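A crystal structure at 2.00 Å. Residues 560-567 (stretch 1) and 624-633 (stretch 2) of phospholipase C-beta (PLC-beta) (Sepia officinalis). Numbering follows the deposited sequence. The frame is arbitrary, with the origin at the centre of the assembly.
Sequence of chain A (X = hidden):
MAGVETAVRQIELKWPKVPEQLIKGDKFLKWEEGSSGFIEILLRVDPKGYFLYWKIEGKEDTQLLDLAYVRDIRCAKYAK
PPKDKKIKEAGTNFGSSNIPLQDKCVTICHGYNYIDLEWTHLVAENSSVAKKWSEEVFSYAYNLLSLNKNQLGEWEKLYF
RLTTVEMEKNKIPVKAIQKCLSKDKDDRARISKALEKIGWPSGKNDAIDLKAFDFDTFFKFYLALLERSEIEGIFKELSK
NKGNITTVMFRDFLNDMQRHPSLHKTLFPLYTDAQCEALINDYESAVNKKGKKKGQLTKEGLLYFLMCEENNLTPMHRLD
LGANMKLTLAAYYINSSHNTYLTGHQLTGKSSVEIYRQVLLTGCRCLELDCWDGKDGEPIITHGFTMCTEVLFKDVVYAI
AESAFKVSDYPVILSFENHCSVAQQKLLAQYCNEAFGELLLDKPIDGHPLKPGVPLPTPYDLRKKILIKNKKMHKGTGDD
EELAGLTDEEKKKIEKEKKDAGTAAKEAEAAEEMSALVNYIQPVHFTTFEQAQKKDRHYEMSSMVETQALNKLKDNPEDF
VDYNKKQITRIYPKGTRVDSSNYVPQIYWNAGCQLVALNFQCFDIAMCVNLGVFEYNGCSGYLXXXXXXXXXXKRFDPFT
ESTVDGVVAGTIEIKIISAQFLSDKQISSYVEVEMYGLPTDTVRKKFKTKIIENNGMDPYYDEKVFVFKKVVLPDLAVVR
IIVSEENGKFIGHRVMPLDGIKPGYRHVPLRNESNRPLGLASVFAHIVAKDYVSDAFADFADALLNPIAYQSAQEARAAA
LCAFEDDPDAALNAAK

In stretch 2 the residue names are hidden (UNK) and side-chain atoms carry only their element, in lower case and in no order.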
# COMPACT_ATOMS: atom_id res chain seq x y z
N PHE A 560 17.75 8.24 -21.72
CA PHE A 560 17.30 7.23 -20.75
C PHE A 560 15.78 7.12 -20.81
O PHE A 560 15.23 6.02 -20.90
CB PHE A 560 17.76 7.60 -19.33
CG PHE A 560 17.95 6.42 -18.40
CD1 PHE A 560 17.39 5.17 -18.66
CD2 PHE A 560 18.67 6.59 -17.22
CE1 PHE A 560 17.58 4.11 -17.78
CE2 PHE A 560 18.85 5.53 -16.34
CZ PHE A 560 18.31 4.29 -16.61
N VAL A 561 15.10 8.27 -20.79
CA VAL A 561 13.64 8.31 -20.91
C VAL A 561 13.18 7.65 -22.23
O VAL A 561 12.22 6.89 -22.23
CB VAL A 561 13.11 9.76 -20.82
CG1 VAL A 561 11.62 9.82 -21.16
CG2 VAL A 561 13.37 10.34 -19.42
N ASP A 562 13.88 7.94 -23.33
CA ASP A 562 13.52 7.37 -24.63
C ASP A 562 13.73 5.86 -24.68
O ASP A 562 12.90 5.13 -25.22
CB ASP A 562 14.33 8.03 -25.75
CG ASP A 562 13.77 9.39 -26.17
OD1 ASP A 562 14.37 10.00 -27.08
OD2 ASP A 562 12.75 9.86 -25.62
N TYR A 563 14.84 5.39 -24.13
CA TYR A 563 15.11 3.95 -24.01
C TYR A 563 13.95 3.21 -23.32
O TYR A 563 13.51 2.15 -23.77
CB TYR A 563 16.43 3.72 -23.24
CG TYR A 563 16.66 2.29 -22.81
CD1 TYR A 563 17.38 1.40 -23.61
CD2 TYR A 563 16.16 1.82 -21.61
CE1 TYR A 563 17.59 0.08 -23.22
CE2 TYR A 563 16.36 0.50 -21.21
CZ TYR A 563 17.08 -0.36 -22.01
OH TYR A 563 17.26 -1.66 -21.60
N ASN A 564 13.45 3.80 -22.24
CA ASN A 564 12.37 3.20 -21.45
C ASN A 564 10.97 3.26 -22.08
O ASN A 564 10.00 2.80 -21.49
CB ASN A 564 12.34 3.82 -20.04
CG ASN A 564 13.46 3.30 -19.15
OD1 ASN A 564 13.84 2.13 -19.22
ND2 ASN A 564 14.00 4.17 -18.30
N LYS A 565 10.86 3.84 -23.28
CA LYS A 565 9.60 3.82 -24.00
C LYS A 565 9.36 2.47 -24.68
O LYS A 565 8.22 2.08 -24.89
CB LYS A 565 9.53 4.96 -25.01
CG LYS A 565 9.52 6.32 -24.33
CD LYS A 565 9.50 7.47 -25.30
CE LYS A 565 9.53 8.81 -24.55
NZ LYS A 565 9.98 9.91 -25.44
N LYS A 566 10.45 1.78 -25.01
CA LYS A 566 10.38 0.50 -25.71
C LYS A 566 10.96 -0.67 -24.91
O LYS A 566 10.48 -1.79 -25.03
CB LYS A 566 11.08 0.60 -27.06
CG LYS A 566 10.40 1.56 -28.02
CD LYS A 566 11.16 1.66 -29.34
CE LYS A 566 10.30 2.30 -30.42
NZ LYS A 566 11.00 2.32 -31.74
N GLN A 567 11.98 -0.39 -24.10
CA GLN A 567 12.67 -1.43 -23.34
C GLN A 567 12.55 -1.19 -21.84
O GLN A 567 12.17 -0.11 -21.40
CB GLN A 567 14.15 -1.50 -23.75
CG GLN A 567 14.33 -2.01 -25.18
CD GLN A 567 15.78 -2.01 -25.62
OE1 GLN A 567 16.18 -1.19 -26.45
NE2 GLN A 567 16.57 -2.93 -25.08
N UNK A 624 0.17 2.83 -15.12
CA UNK A 624 0.48 3.32 -16.46
C UNK A 624 1.29 4.61 -16.35
O UNK A 624 0.88 5.53 -15.64
c UNK A 624 -2.01 4.29 -19.35
c UNK A 624 -0.66 3.95 -18.72
c UNK A 624 0.03 2.82 -19.48
c UNK A 624 -0.81 3.57 -17.25
N UNK A 625 2.42 4.68 -17.05
CA UNK A 625 3.22 5.91 -17.07
C UNK A 625 2.44 7.06 -17.74
O UNK A 625 1.59 6.83 -18.60
n UNK A 625 8.55 4.01 -19.30
c UNK A 625 7.22 3.82 -18.65
c UNK A 625 5.51 4.74 -17.04
c UNK A 625 4.56 5.68 -17.79
c UNK A 625 6.95 4.82 -17.56
N UNK A 626 2.73 8.31 -17.33
CA UNK A 626 2.06 9.44 -17.99
C UNK A 626 2.25 9.43 -19.52
O UNK A 626 3.30 9.02 -20.01
c UNK A 626 3.56 8.74 -16.20
c UNK A 626 2.74 10.66 -17.36
c UNK A 626 3.20 10.19 -16.02
N UNK A 627 1.24 9.88 -20.25
CA UNK A 627 1.26 9.84 -21.71
C UNK A 627 2.51 10.49 -22.30
O UNK A 627 3.12 9.94 -23.22
o UNK A 627 -2.22 10.13 -25.04
c UNK A 627 -1.49 10.83 -24.31
c UNK A 627 0.01 10.51 -22.29
o UNK A 627 -1.76 12.01 -24.01
c UNK A 627 -0.21 10.22 -23.77
N UNK A 628 2.92 11.63 -21.75
CA UNK A 628 4.08 12.34 -22.28
C UNK A 628 5.36 11.49 -22.19
O UNK A 628 6.26 11.66 -23.01
c UNK A 628 4.27 13.37 -19.12
c UNK A 628 6.99 13.86 -18.96
c UNK A 628 4.28 13.71 -21.61
c UNK A 628 6.28 13.58 -17.81
c UNK A 628 4.98 13.65 -20.28
c UNK A 628 4.91 13.33 -17.89
c UNK A 628 6.34 13.91 -20.19
N UNK A 629 5.41 10.57 -21.22
CA UNK A 629 6.55 9.65 -21.04
C UNK A 629 6.52 8.48 -22.01
O UNK A 629 7.51 7.75 -22.12
c UNK A 629 9.09 9.26 -17.52
s UNK A 629 8.31 10.70 -18.25
c UNK A 629 6.64 10.08 -18.50
c UNK A 629 6.57 9.07 -19.62
N UNK A 630 5.38 8.27 -22.67
CA UNK A 630 5.21 7.18 -23.64
C UNK A 630 5.25 7.67 -25.09
O UNK A 630 5.32 6.85 -26.00
n UNK A 630 1.47 5.81 -21.19
n UNK A 630 -0.53 6.93 -21.09
c UNK A 630 3.82 5.80 -22.00
c UNK A 630 0.35 6.22 -21.78
n UNK A 630 0.10 5.93 -23.06
c UNK A 630 3.89 6.46 -23.38
c UNK A 630 2.53 5.01 -21.81
N UNK A 631 5.20 8.98 -25.29
CA UNK A 631 5.21 9.53 -26.65
C UNK A 631 6.61 9.44 -27.25
O UNK A 631 7.55 10.05 -26.75
c UNK A 631 4.72 10.98 -26.66
c UNK A 631 2.70 12.49 -26.94
n UNK A 631 0.62 13.87 -27.15
c UNK A 631 3.21 11.10 -26.57
c UNK A 631 1.18 12.49 -27.07
N UNK A 632 6.73 8.68 -28.34
CA UNK A 632 8.02 8.39 -28.95
C UNK A 632 8.71 9.62 -29.55
O UNK A 632 9.93 9.69 -29.60
c UNK A 632 7.42 5.93 -29.56
c UNK A 632 7.86 7.32 -30.04
c UNK A 632 8.43 5.35 -28.57
c UNK A 632 7.24 5.00 -30.73
N UNK A 633 7.92 10.58 -30.01
CA UNK A 633 8.46 11.78 -30.67
C UNK A 633 8.83 12.92 -29.71
O UNK A 633 9.34 13.95 -30.14
o UNK A 633 5.41 13.47 -31.73
c UNK A 633 6.07 12.51 -31.26
o UNK A 633 5.59 11.72 -30.41
c UNK A 633 7.49 12.28 -31.77
O HOH W 1 9.67 6.49 -20.55
O HOH W 2 9.08 12.04 -23.21

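Position 624 carries four side-chain carbons, forked at the second, and reaches nothing on stretch 1; the fork one carbon beyond CB identifies Leu 624. At position 625 four carbons run in a row to a terminal nitrogen, which lies 2.9 Å from O of Asn 564, and the unbranched chain ending in nitrogen is that of a lysine, Lys 625. Its NZ donates a hydrogen bond to that carbonyl. Position 626 has three carbons that close a ring onto the backbone nitrogen, the signature of Pro 626, and stays clear of stretch 1. Position 627 has three carbons, the third bearing two oxygens; this is Glu 627, exposed and out of reach. Position 628 has one carbon and then a six-carbon ring with nothing further on it, and it makes no contact with stretch 1; this is Phe 628.

At position 629 two carbons, a sulfur and a final carbon form an unbranched chain, and the last carbon lies 4.5 Å from CG1 of Val 561. The thioether gives Met 629, and the contact between its CE and the valine is apolar. Position 630 shows three carbons, a nitrogen, and a carbon carrying two more nitrogens: a guanidinium, hence Arg 630. Its CB points away from stretch 1, and NE donates to O of Lys 625 at 2.8 Å, tying the turn back on itself. Position 631 again has four carbons in a row ending in nitrogen, so it is Lys 631; its side chain also starts away from stretch 1, leaving the backbone to make the contact. Position 632 has four carbons forked at the second, and one branch tip lies 3.7 Å from CB of Lys 565. This is Leu 632, and the tip, CD2, also lies 4.0 Å from CE of Lys 566. Position 633, with two carbons and two oxygens on the second, is Asp 633, beyond contact range.

The contact works mainly through lysines reaching backbone carbonyls. Lys 565 extends along stretch 2, its CG 3.3 Å from O of Met 629, and its NZ donates to O of Lys 631 at 2.8 Å while forming a salt bridge with OD2 of Asp 562, also at 2.8 Å. Lys 625 reaches the other way, to Asn 564. Two waters complete the link: one joins Lys 625 NZ to the carbonyls of Val 561 and Met 629, the other joins Lys 565 NZ to the carbonyl of Phe 628.

Stretch 2 624-633: LKPEFMRKLD
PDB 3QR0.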